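Local coordinates for protein beta-alanyl-CoA:ammonia lyase 2 (Clostridium propionicum, PDB 4MTU) that probably catalyses the reversible elimination of ammonia from beta-alanyl-CoA to give acrylyl-CoA, at residues A[41-46]-A[135-140]; A[81-86]-A[127-132]; A[6-11]-A[30-35]; A[95-98]-A[102-105]. One frame throughout, in Å; residues are numbered along the deposited sequence. Where two conformers were deposited one is given.

In the fold
The chain has the hot dog fold, one antiparallel sheet curled about helix 27-45. Contacts 1 and 2 adjoin at one end, their centres about 8 Å apart. Contact 1 sets the last turn of that helix against the C-terminal tail, and contact 2 sets the start of strand 82-95 against an earlier part of the tail; together they frame the zinc site. Contact 3 comes first along the chain and uses the same helix further back, against strand 4-11, its centre about 19 Å from those of both. Contact 4 closes the connection between strands 82-95 and 106-123 on the opposite side of the chain's centre, the centres of contacts 1 and 4 being about 42 Å apart.

Contact 1. Residues A[41-46]-A[135-140]; sequences MVYVDG and SSFKDA. With ZN (zinc ion), chain B.
Y43 and F137 carry the apolar part. CB of Y43 lies over one face of the F137 ring, toward its rim, 3.5 Å from CE1. It makes a CH-pi contact there, 3.7 Å from the ring centroid and 18° off the normal. The two rings themselves meet obliquely, with planes 47° apart, while the Y43 hydroxyl runs on to a hydrogen bond with E39. Beside this pair, CB of V44 comes within 4.0 Å of F137 CD2. The first torsion of V44 (chi1 77°) places CG2 opposite the backbone N and turns it to the tail, where it meets CB of A140 in one of that residue's two conformers. In the hot dog fold helix 27-45 is the central helix wrapped by the sheet, and here the tail that follows strand 106-123 packs across its last turn. F137 also touches I75 and K4, from strands 68-78 and 4-11.

Metal bonds and water make up the polar part. D45 grips the zinc ion with both carboxylate oxygens, OD1 at 2.3 Å and OD2 at 2.1 Å. Three waters and NE2 of H142, two residues beyond A140, complete six ligand atoms. One of the metal-bound waters, 2.2 Å from zinc, also donates to the V44 carbonyl O at 2.8 Å, tying the helix end to the coordination shell.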
loop_
_atom_site.group_PDB
_atom_site.type_symbol
_atom_site.label_atom_id
_atom_site.label_comp_id
_atom_site.label_asym_id
_atom_site.label_seq_id
_atom_site.Cartn_x
_atom_site.Cartn_y
_atom_site.Cartn_z
ATOM N N MET A 41 -22.809 -4.403 11.145
ATOM C CA MET A 41 -23.380 -5.696 10.823
ATOM C C MET A 41 -22.877 -6.770 11.787
ATOM O O MET A 41 -23.656 -7.683 12.186
ATOM C CB MET A 41 -23.096 -6.049 9.357
ATOM C CG MET A 41 -23.801 -5.146 8.378
ATOM S SD MET A 41 -25.605 -5.095 8.538
ATOM C CE MET A 41 -25.849 -3.614 9.505
ATOM N N VAL A 42 -21.626 -6.709 12.163
ATOM C CA VAL A 42 -21.113 -7.608 13.185
ATOM C C VAL A 42 -21.957 -7.485 14.449
ATOM O O VAL A 42 -22.348 -8.479 15.078
ATOM C CB VAL A 42 -19.605 -7.316 13.469
ATOM C CG1 VAL A 42 -19.134 -8.129 14.685
ATOM C CG2 VAL A 42 -18.773 -7.622 12.219
ATOM N N TYR A 43 -22.214 -6.247 14.849
ATOM C CA TYR A 43 -22.967 -6.024 16.081
ATOM C C TYR A 43 -24.445 -6.418 16.013
ATOM O O TYR A 43 -24.997 -6.913 16.979
ATOM C CB TYR A 43 -22.843 -4.562 16.527
ATOM C CG TYR A 43 -21.451 -4.131 16.885
ATOM C CD1 TYR A 43 -20.454 -5.015 17.283
ATOM C CD2 TYR A 43 -21.091 -2.780 16.826
ATOM C CE1 TYR A 43 -19.183 -4.609 17.593
ATOM C CE2 TYR A 43 -19.821 -2.384 17.143
ATOM C CZ TYR A 43 -18.857 -3.268 17.530
ATOM O OH TYR A 43 -17.571 -2.873 17.811
ATOM N N VAL A 44 -25.079 -6.188 14.867
ATOM C CA VAL A 44 -26.527 -6.438 14.785
ATOM C C VAL A 44 -26.838 -7.906 14.543
ATOM O O VAL A 44 -27.893 -8.393 14.979
ATOM C CB VAL A 44 -27.209 -5.519 13.732
ATOM C CG1 VAL A 44 -26.983 -5.979 12.336
ATOM C CG2 VAL A 44 -28.688 -5.393 14.102
ATOM N N ASP A 45 -25.973 -8.635 13.829
ATOM C CA ASP A 45 -26.297 -10.023 13.446
ATOM C C ASP A 45 -25.083 -10.928 13.307
ATOM O O ASP A 45 -25.248 -12.061 12.815
ATOM C CB ASP A 45 -27.246 -10.096 12.283
ATOM C CG ASP A 45 -28.708 -10.184 12.626
ATOM O OD1 ASP A 45 -29.551 -9.459 12.074
ATOM O OD2 ASP A 45 -29.068 -10.998 13.539
ATOM N N GLY A 46 -23.905 -10.531 13.744
ATOM C CA GLY A 46 -22.824 -11.473 13.885
ATOM C C GLY A 46 -22.200 -11.989 12.600
ATOM O O GLY A 46 -21.641 -13.103 12.599
ATOM N N SER A 135 -24.218 -5.310 23.211
ATOM C CA SER A 135 -25.348 -5.044 24.076
ATOM C C SER A 135 -26.241 -3.922 23.603
ATOM O O SER A 135 -27.486 -3.993 23.814
ATOM C CB SER A 135 -24.875 -4.839 25.520
ATOM O OG SER A 135 -24.031 -3.688 25.599
ATOM N N SER A 136 -25.721 -2.892 22.932
ATOM C CA SER A 136 -26.576 -1.791 22.492
ATOM C C SER A 136 -27.531 -2.210 21.373
ATOM O O SER A 136 -28.488 -1.468 21.073
ATOM C CB SER A 136 -25.766 -0.575 22.070
ATOM O OG SER A 136 -25.230 -0.715 20.831
ATOM N N PHE A 137 -27.314 -3.353 20.776
ATOM C CA PHE A 137 -28.113 -3.870 19.647
ATOM C C PHE A 137 -29.111 -4.921 20.087
ATOM O O PHE A 137 -29.761 -5.529 19.228
ATOM C CB PHE A 137 -27.218 -4.421 18.530
ATOM C CG PHE A 137 -26.378 -3.323 17.882
ATOM C CD1 PHE A 137 -25.249 -2.801 18.497
ATOM C CD2 PHE A 137 -26.717 -2.767 16.655
ATOM C CE1 PHE A 137 -24.500 -1.763 17.925
ATOM C CE2 PHE A 137 -25.990 -1.768 16.044
ATOM C CZ PHE A 137 -24.905 -1.235 16.700
ATOM N N LYS A 138 -29.256 -5.141 21.378
ATOM C CA LYS A 138 -30.046 -6.260 21.888
ATOM C C LYS A 138 -31.485 -6.144 21.468
ATOM O O LYS A 138 -32.179 -7.155 21.363
ATOM C CB LYS A 138 -29.953 -6.351 23.424
ATOM C CG LYS A 138 -30.573 -5.258 24.245
ATOM N N ASP A 139 -31.999 -4.960 21.220
ATOM C CA ASP A 139 -33.433 -4.965 20.864
ATOM C C ASP A 139 -33.620 -4.759 19.373
ATOM O O ASP A 139 -34.739 -4.386 18.994
ATOM C CB ASP A 139 -34.033 -3.889 21.760
ATOM C CG ASP A 139 -34.046 -4.399 23.212
ATOM O OD1 ASP A 139 -34.525 -5.546 23.416
ATOM O OD2 ASP A 139 -33.571 -3.753 24.178
ATOM N N ALA A 140 -32.533 -5.031 18.666
ATOM C CA ALA A 140 -32.748 -5.127 17.244
ATOM C C ALA A 140 -33.818 -6.201 17.050
ATOM O O ALA A 140 -33.932 -7.352 17.388
ATOM C CB ALA A 140 -31.504 -5.500 16.479
HETATM ZN ZN ZN B . -31.123 -10.395 13.506
HETATM O O HOH W 1 -30.652 -8.765 14.844
HETATM O O HOH W 2 -31.910 -11.264 15.246
HETATM O O HOH W 3 -31.579 -12.214 12.541
#

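Contact 2. Residues A[81-86]-A[127-132]; sequences QSYTCK and DNQRGP. With SO4 (sulfate ion), chain C.
Q129 reaches from the tail to the hydroxyl of Y83, at the start of strand 82-95 in the hot dog sheet. CB of Q129 points toward the strand, and the chain beyond runs extended (chi2 173°), carrying the amide to the Y83 hydroxyl. CG comes within 3.6 Å of Y83 OH. CD is nearer, 3.3 Å from Y83 OH, and this oxygen stands almost directly above CD, over the face of the amide group. The tyrosine ring and the amide are steeply inclined, 65° between planes. Since Y83 OH faces the flat side of the amide, the 3.4 Å between it and Q129 NE2 is mere proximity; the hydroxyl is hydrogen-bonded instead to OD1 of the zinc ligand D45, making Y83 a second-shell residue. At the tip, OE1 is hydrogen-bonded to K126 NZ and NE2 donates to the carbonyls of I124 and N80, which fixes the rotation of the amide. NE2 also rests 3.6 Å from CA of Q81. At the head of the strand a sulfate, probably from the crystallisation liquor, is held by N80 and by backbone nitrogens: Q81 N donates to its O1 at 2.9 Å.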
loop_
_atom_site.group_PDB
_atom_site.type_symbol
_atom_site.label_atom_id
_atom_site.label_comp_id
_atom_site.label_asym_id
_atom_site.label_seq_id
_atom_site.Cartn_x
_atom_site.Cartn_y
_atom_site.Cartn_z
ATOM N N GLN A 81 -33.403 -9.187 5.371
ATOM C CA GLN A 81 -32.000 -9.511 5.054
ATOM C C GLN A 81 -31.157 -8.279 4.739
ATOM O O GLN A 81 -29.940 -8.404 4.653
ATOM C CB GLN A 81 -31.883 -10.486 3.895
ATOM C CG GLN A 81 -32.558 -11.813 4.133
ATOM C CD GLN A 81 -32.473 -12.767 2.967
ATOM O OE1 GLN A 81 -31.786 -13.783 3.074
ATOM N NE2 GLN A 81 -33.171 -12.365 1.943
ATOM N N SER A 82 -31.778 -7.118 4.577
ATOM C CA SER A 82 -31.084 -5.912 4.226
ATOM C C SER A 82 -31.211 -4.927 5.378
ATOM O O SER A 82 -32.173 -4.954 6.153
ATOM C CB SER A 82 -31.637 -5.370 2.913
ATOM O OG SER A 82 -32.713 -4.514 3.227
ATOM N N TYR A 83 -30.208 -4.093 5.542
ATOM C CA TYR A 83 -30.075 -3.160 6.626
ATOM C C TYR A 83 -29.731 -1.781 6.032
ATOM O O TYR A 83 -28.743 -1.671 5.294
ATOM C CB TYR A 83 -28.968 -3.603 7.589
ATOM C CG TYR A 83 -29.084 -4.998 8.103
ATOM C CD1 TYR A 83 -28.764 -6.093 7.336
ATOM C CD2 TYR A 83 -29.501 -5.241 9.415
ATOM C CE1 TYR A 83 -28.863 -7.389 7.780
ATOM C CE2 TYR A 83 -29.609 -6.572 9.860
ATOM C CZ TYR A 83 -29.285 -7.623 9.070
ATOM O OH TYR A 83 -29.370 -8.928 9.505
ATOM N N THR A 84 -30.565 -0.804 6.313
ATOM C CA THR A 84 -30.338 0.546 5.764
ATOM C C THR A 84 -29.599 1.334 6.804
ATOM O O THR A 84 -30.055 1.453 7.929
ATOM C CB THR A 84 -31.688 1.219 5.443
ATOM O OG1 THR A 84 -32.410 0.350 4.559
ATOM C CG2 THR A 84 -31.434 2.600 4.829
ATOM N N CYS A 85 -28.450 1.927 6.384
ATOM C CA CYS A 85 -27.562 2.631 7.247
ATOM C C CYS A 85 -27.326 4.060 6.719
ATOM O O CYS A 85 -27.397 4.297 5.519
ATOM C CB CYS A 85 -26.229 1.891 7.381
ATOM S SG CYS A 85 -26.362 0.251 8.091
ATOM N N LYS A 86 -27.020 4.954 7.637
ATOM C CA LYS A 86 -26.615 6.340 7.313
ATOM C C LYS A 86 -25.205 6.538 7.735
ATOM O O LYS A 86 -24.749 6.007 8.748
ATOM C CB LYS A 86 -27.532 7.351 7.969
ATOM C CG LYS A 86 -28.981 7.238 7.425
ATOM C CD LYS A 86 -29.454 8.554 6.833
ATOM N N ASP A 127 -29.794 -17.272 6.604
ATOM C CA ASP A 127 -29.143 -18.425 7.242
ATOM C C ASP A 127 -27.862 -18.017 7.990
ATOM O O ASP A 127 -27.366 -18.775 8.814
ATOM C CB ASP A 127 -28.816 -19.545 6.258
ATOM C CG ASP A 127 -29.969 -20.269 5.612
ATOM O OD1 ASP A 127 -31.131 -20.128 6.104
ATOM O OD2 ASP A 127 -29.847 -20.975 4.578
ATOM N N ASN A 128 -27.247 -16.870 7.642
ATOM C CA ASN A 128 -26.049 -16.381 8.240
ATOM C C ASN A 128 -26.297 -15.375 9.362
ATOM O O ASN A 128 -25.315 -14.941 10.016
ATOM C CB ASN A 128 -25.132 -15.695 7.224
ATOM C CG ASN A 128 -24.579 -16.694 6.221
ATOM O OD1 ASN A 128 -24.273 -17.819 6.571
ATOM N ND2 ASN A 128 -24.559 -16.272 4.976
ATOM N N GLN A 129 -27.533 -14.986 9.633
ATOM C CA GLN A 129 -27.816 -14.063 10.732
ATOM C C GLN A 129 -27.750 -14.834 12.070
ATOM O O GLN A 129 -28.258 -15.943 12.212
ATOM C CB GLN A 129 -29.169 -13.431 10.580
ATOM C CG GLN A 129 -29.260 -12.519 9.348
ATOM C CD GLN A 129 -30.632 -11.985 9.045
ATOM O OE1 GLN A 129 -31.520 -11.959 9.928
ATOM N NE2 GLN A 129 -30.857 -11.458 7.866
ATOM N N ARG A 130 -27.094 -14.226 13.050
ATOM C CA ARG A 130 -26.821 -14.875 14.338
ATOM C C ARG A 130 -27.380 -14.146 15.515
ATOM O O ARG A 130 -27.159 -14.541 16.657
ATOM C CB ARG A 130 -25.320 -15.171 14.515
ATOM C CG ARG A 130 -24.747 -15.970 13.356
ATOM C CD ARG A 130 -23.390 -16.564 13.606
ATOM N NE ARG A 130 -22.438 -15.522 14.062
ATOM C CZ ARG A 130 -21.796 -15.496 15.185
ATOM N NH1 ARG A 130 -21.819 -16.468 16.087
ATOM N NH2 ARG A 130 -20.995 -14.450 15.476
ATOM N N GLY A 131 -28.117 -13.061 15.283
ATOM C CA GLY A 131 -28.644 -12.235 16.335
ATOM C C GLY A 131 -27.566 -11.226 16.858
ATOM O O GLY A 131 -26.394 -11.257 16.486
ATOM N N PRO A 132 -28.020 -10.338 17.695
ATOM C CA PRO A 132 -27.141 -9.256 18.185
ATOM C C PRO A 132 -25.933 -9.817 18.924
ATOM O O PRO A 132 -26.003 -10.803 19.648
ATOM C CB PRO A 132 -28.017 -8.412 19.068
ATOM C CG PRO A 132 -29.407 -8.687 18.660
ATOM C CD PRO A 132 -29.401 -10.126 18.172
HETATM S S SO4 C . -35.486 -6.913 2.931
HETATM O O1 SO4 C . -34.699 -8.172 2.955
HETATM O O2 SO4 C . -36.879 -7.222 2.816
HETATM O O3 SO4 C . -35.026 -6.107 1.748
HETATM O O4 SO4 C . -34.931 -6.232 4.170
#

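Contact 3. Residues A[6-11]-A[30-35]; sequences VVHHLM and VNQWGD
H8 and Q32 join strand 4-11 to the central helix 27-45 of the hot dog fold; the axes of segments 6-11 and 30-35 approach to 9.5 Å at 137°. The firm part is one hydrogen bond: Q32 NE2 donates to H8 ND1 at 3.0 Å, nearly straight at 162°. The donor comes in at the edge of the imidazole, close to its plane, and the acceptor lies in the amide plane, although the two flat groups are steeply inclined. A bend at chi2 of Q32 (64°) turns its amide to this nitrogen. H8 NE2 is hydrogen-bonded to E39 on the same helix, so the ring is pinned through both nitrogens and its rotation fixed.

The flanks are looser, though buried too. On one, CD2 of L10, a residue with two conformers, lies about 3.6 Å from Q32 OE1, an oxygen that takes its hydrogen bond from R28. On the other, D35 sends its carboxylate to H18 of the third subunit and meets H8 with its backbone and CB. The H8 ring also meets that of H9 of the second subunit. H8 CE1 stops 3.7 Å from D35 C and 3.9 Å from D35 CB.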
loop_
_atom_site.group_PDB
_atom_site.type_symbol
_atom_site.label_atom_id
_atom_site.label_comp_id
_atom_site.label_asym_id
_atom_site.label_seq_id
_atom_site.Cartn_x
_atom_site.Cartn_y
_atom_site.Cartn_z
ATOM N N VAL A 6 -21.556 4.004 15.377
ATOM C CA VAL A 6 -20.169 3.588 15.280
ATOM C C VAL A 6 -19.384 4.783 14.707
ATOM O O VAL A 6 -19.783 5.432 13.761
ATOM C CB VAL A 6 -20.018 2.378 14.404
ATOM C CG1 VAL A 6 -18.585 2.124 13.992
ATOM C CG2 VAL A 6 -20.594 1.154 15.157
ATOM N N VAL A 7 -18.232 5.039 15.338
ATOM C CA VAL A 7 -17.354 6.154 14.961
ATOM C C VAL A 7 -15.954 5.624 14.694
ATOM O O VAL A 7 -15.307 5.100 15.585
ATOM C CB VAL A 7 -17.314 7.204 16.055
ATOM C CG1 VAL A 7 -16.322 8.330 15.762
ATOM C CG2 VAL A 7 -18.696 7.793 16.323
ATOM N N HIS A 8 -15.520 5.672 13.443
ATOM C CA HIS A 8 -14.130 5.458 13.107
ATOM C C HIS A 8 -13.418 6.819 13.133
ATOM O O HIS A 8 -14.039 7.850 12.873
ATOM C CB HIS A 8 -13.992 4.756 11.756
ATOM C CG HIS A 8 -14.399 3.332 11.757
ATOM N ND1 HIS A 8 -14.042 2.458 10.749
ATOM C CD2 HIS A 8 -15.173 2.663 12.664
ATOM C CE1 HIS A 8 -14.551 1.290 11.067
ATOM N NE2 HIS A 8 -15.264 1.354 12.206
ATOM N N HIS A 9 -12.130 6.787 13.405
ATOM C CA HIS A 9 -11.352 8.000 13.548
ATOM C C HIS A 9 -9.933 7.643 13.224
ATOM O O HIS A 9 -9.374 6.716 13.815
ATOM C CB HIS A 9 -11.575 8.546 14.971
ATOM C CG HIS A 9 -10.808 9.792 15.348
ATOM N ND1 HIS A 9 -11.403 10.878 15.917
ATOM C CD2 HIS A 9 -9.524 10.126 15.265
ATOM C CE1 HIS A 9 -10.438 11.829 16.168
ATOM N NE2 HIS A 9 -9.265 11.355 15.770
ATOM N N LEU A 10 -9.291 8.472 12.367
ATOM C CA LEU A 10 -7.924 8.194 11.958
ATOM C C LEU A 10 -7.366 9.460 11.257
ATOM O O LEU A 10 -8.056 10.449 11.140
ATOM C CB LEU A 10 -7.849 6.886 11.161
ATOM C CG LEU A 10 -8.875 6.777 10.030
ATOM C CD1 LEU A 10 -8.624 7.716 8.882
ATOM C CD2 LEU A 10 -8.783 5.330 9.457
ATOM N N MET A 11 -6.125 9.345 10.815
ATOM C CA MET A 11 -5.423 10.428 10.111
ATOM C C MET A 11 -5.270 10.088 8.647
ATOM O O MET A 11 -4.985 8.933 8.301
ATOM C CB MET A 11 -4.021 10.621 10.740
ATOM C CG MET A 11 -3.335 11.888 10.292
ATOM S SD MET A 11 -1.625 11.994 10.917
ATOM C CE MET A 11 -0.780 11.066 9.671
ATOM N N VAL A 30 -15.526 6.423 1.152
ATOM C CA VAL A 30 -16.363 5.264 0.891
ATOM C C VAL A 30 -15.681 3.992 1.403
ATOM O O VAL A 30 -16.376 3.149 1.984
ATOM C CB VAL A 30 -16.706 5.197 -0.598
ATOM C CG1 VAL A 30 -17.590 3.985 -0.880
ATOM C CG2 VAL A 30 -17.377 6.490 -1.069
ATOM N N ASN A 31 -14.390 3.889 1.290
ATOM C CA ASN A 31 -13.661 2.762 1.855
ATOM C C ASN A 31 -13.941 2.648 3.359
ATOM O O ASN A 31 -14.234 1.598 3.904
ATOM C CB ASN A 31 -12.184 2.946 1.521
ATOM C CG ASN A 31 -11.372 1.804 2.064
ATOM O OD1 ASN A 31 -11.872 0.733 2.214
ATOM N ND2 ASN A 31 -10.137 2.008 2.423
ATOM N N GLN A 32 -13.828 3.810 4.047
ATOM C CA GLN A 32 -14.026 3.796 5.485
ATOM C C GLN A 32 -15.478 3.492 5.858
ATOM O O GLN A 32 -15.711 2.738 6.816
ATOM C CB GLN A 32 -13.569 5.123 6.149
ATOM C CG GLN A 32 -13.191 4.887 7.572
ATOM C CD GLN A 32 -12.006 3.981 7.722
ATOM O OE1 GLN A 32 -11.037 4.080 6.940
ATOM N NE2 GLN A 32 -12.028 3.098 8.675
ATOM N N TRP A 33 -16.432 4.043 5.124
ATOM C CA TRP A 33 -17.855 3.724 5.402
ATOM C C TRP A 33 -18.113 2.225 5.204
ATOM O O TRP A 33 -18.947 1.675 5.940
ATOM C CB TRP A 33 -18.732 4.541 4.508
ATOM C CG TRP A 33 -18.841 6.001 4.892
ATOM C CD1 TRP A 33 -18.611 6.555 6.112
ATOM C CD2 TRP A 33 -19.257 7.060 4.022
ATOM N NE1 TRP A 33 -18.849 7.921 6.075
ATOM C CE2 TRP A 33 -19.252 8.238 4.776
ATOM C CE3 TRP A 33 -19.586 7.106 2.664
ATOM C CZ2 TRP A 33 -19.626 9.496 4.234
ATOM C CZ3 TRP A 33 -19.933 8.313 2.126
ATOM C CH2 TRP A 33 -19.944 9.503 2.901
ATOM N N GLY A 34 -17.429 1.569 4.274
ATOM C CA GLY A 34 -17.594 0.136 4.153
ATOM C C GLY A 34 -17.210 -0.575 5.455
ATOM O O GLY A 34 -17.897 -1.511 5.891
ATOM N N ASP A 35 -16.110 -0.137 6.072
ATOM C CA ASP A 35 -15.653 -0.750 7.328
ATOM C C ASP A 35 -16.563 -0.394 8.506
ATOM O O ASP A 35 -16.793 -1.214 9.389
ATOM C CB ASP A 35 -14.226 -0.377 7.609
ATOM C CG ASP A 35 -13.192 -0.924 6.665
ATOM O OD1 ASP A 35 -13.575 -1.753 5.770
ATOM O OD2 ASP A 35 -12.002 -0.538 6.846
#

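Contact 4. Residues A[95-98]-A[102-105]; sequences MVDI and QDTR
D103 and D97 face each other first. OD2 of D103 lies 3.6 Å from CB of D97, and the two carboxylates approach to 4.4 Å between their OD2 atoms. A water donating to both of these oxygens bridges them, which would ease the repulsion; D97 OD1 turns to T99. A second water lies within hydrogen-bonding reach of D103 O and D97 O, and the methyl CE of M95 sits 3.5 Å from that same D103 O. T104 points the other way, its OG1 hydrogen-bonded to D47 of the second subunit.

R105 comes next: its carbonyl O accepts from V96 N at 2.9 Å, an almost straight bond (177°) whose donor nevertheless stands 40° above the carbonyl plane. A further water accepts from D97 N and lies within reach of this same O. The side chain bends at chi3 (-63°), bringing the guanidinium back alongside D103. There it makes a side-on salt bridge: NE to OD1 at 3.0 Å and NH2 to OD2 at 2.8 Å, both near the guanidinium plane and on the syn lone pairs. CG1 of V96 covers one face of the group, 3.7 Å from NH2. R105 N also donates to D103 OD1, giving that oxygen two grips. This last bond makes an Asx turn, set in the hairpin connection between the antiparallel strands 82-95 and 106-123 of the hot dog sheet.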
loop_
_atom_site.group_PDB
_atom_site.type_symbol
_atom_site.label_atom_id
_atom_site.label_comp_id
_atom_site.label_asym_id
_atom_site.label_seq_id
_atom_site.Cartn_x
_atom_site.Cartn_y
_atom_site.Cartn_z
ATOM N N MET A 95 -3.705 20.428 8.556
ATOM C CA MET A 95 -2.578 21.311 8.393
ATOM C C MET A 95 -3.057 22.739 8.112
ATOM O O MET A 95 -4.070 22.927 7.436
ATOM C CB MET A 95 -1.699 20.894 7.198
ATOM C CG MET A 95 -1.177 19.457 7.269
ATOM S SD MET A 95 -0.202 19.032 8.719
ATOM C CE MET A 95 1.214 20.106 8.599
ATOM N N VAL A 96 -2.323 23.728 8.576
ATOM C CA VAL A 96 -2.677 25.150 8.282
ATOM C C VAL A 96 -2.463 25.477 6.800
ATOM O O VAL A 96 -3.308 26.184 6.243
ATOM C CB VAL A 96 -1.892 26.072 9.187
ATOM C CG1 VAL A 96 -2.130 27.532 8.806
ATOM C CG2 VAL A 96 -2.367 25.888 10.651
ATOM N N ASP A 97 -1.363 25.042 6.186
ATOM C CA ASP A 97 -1.040 25.415 4.812
ATOM C C ASP A 97 -0.487 24.241 4.045
ATOM O O ASP A 97 0.749 24.004 3.992
ATOM C CB ASP A 97 -0.041 26.587 4.745
ATOM C CG ASP A 97 0.217 27.041 3.323
ATOM O OD1 ASP A 97 -0.443 26.512 2.371
ATOM O OD2 ASP A 97 1.072 27.895 3.113
ATOM N N ILE A 98 -1.372 23.482 3.372
ATOM C CA ILE A 98 -0.982 22.320 2.613
ATOM C C ILE A 98 -0.075 22.665 1.468
ATOM O O ILE A 98 0.617 21.777 0.912
ATOM C CB ILE A 98 -2.234 21.519 2.154
ATOM C CG1 ILE A 98 -1.917 20.068 1.815
ATOM C CG2 ILE A 98 -2.890 22.164 0.933
ATOM C CD1 ILE A 98 -1.450 19.247 2.996
ATOM N N GLN A 102 7.001 22.341 3.894
ATOM C CA GLN A 102 7.833 22.497 5.067
ATOM C C GLN A 102 7.068 23.117 6.231
ATOM O O GLN A 102 7.671 23.213 7.314
ATOM C CB GLN A 102 9.134 23.220 4.737
ATOM C CG GLN A 102 10.134 22.311 4.014
ATOM C CD GLN A 102 9.754 21.820 2.644
ATOM O OE1 GLN A 102 9.494 22.623 1.742
ATOM N NE2 GLN A 102 9.708 20.520 2.489
ATOM N N ASP A 103 5.857 23.551 6.045
ATOM C CA ASP A 103 5.065 24.156 7.160
ATOM C C ASP A 103 4.502 23.043 7.994
ATOM O O ASP A 103 3.738 22.208 7.467
ATOM C CB ASP A 103 3.990 25.053 6.574
ATOM C CG ASP A 103 3.297 25.971 7.547
ATOM O OD1 ASP A 103 3.382 25.724 8.770
ATOM O OD2 ASP A 103 2.655 26.954 7.065
ATOM N N THR A 104 4.864 22.967 9.250
ATOM C CA THR A 104 4.417 21.924 10.169
ATOM C C THR A 104 3.239 22.380 11.045
ATOM O O THR A 104 2.792 21.608 11.905
ATOM C CB THR A 104 5.573 21.416 11.029
ATOM O OG1 THR A 104 6.182 22.537 11.719
ATOM C CG2 THR A 104 6.619 20.664 10.210
ATOM N N ARG A 105 2.732 23.598 10.835
ATOM C CA ARG A 105 1.627 24.081 11.636
ATOM C C ARG A 105 0.354 23.325 11.324
ATOM O O ARG A 105 0.044 23.047 10.158
ATOM C CB ARG A 105 1.392 25.576 11.379
ATOM C CG ARG A 105 2.535 26.467 11.763
ATOM C CD ARG A 105 2.240 27.942 11.462
ATOM N NE ARG A 105 2.053 28.125 10.032
ATOM C CZ ARG A 105 1.268 29.042 9.449
ATOM N NH1 ARG A 105 0.548 29.911 10.155
ATOM N NH2 ARG A 105 1.149 29.069 8.128
HETATM O O HOH W 4 0.808 23.696 7.526
HETATM O O HOH W 5 1.887 21.614 5.155
HETATM O O HOH W 6 3.207 28.372 4.841
#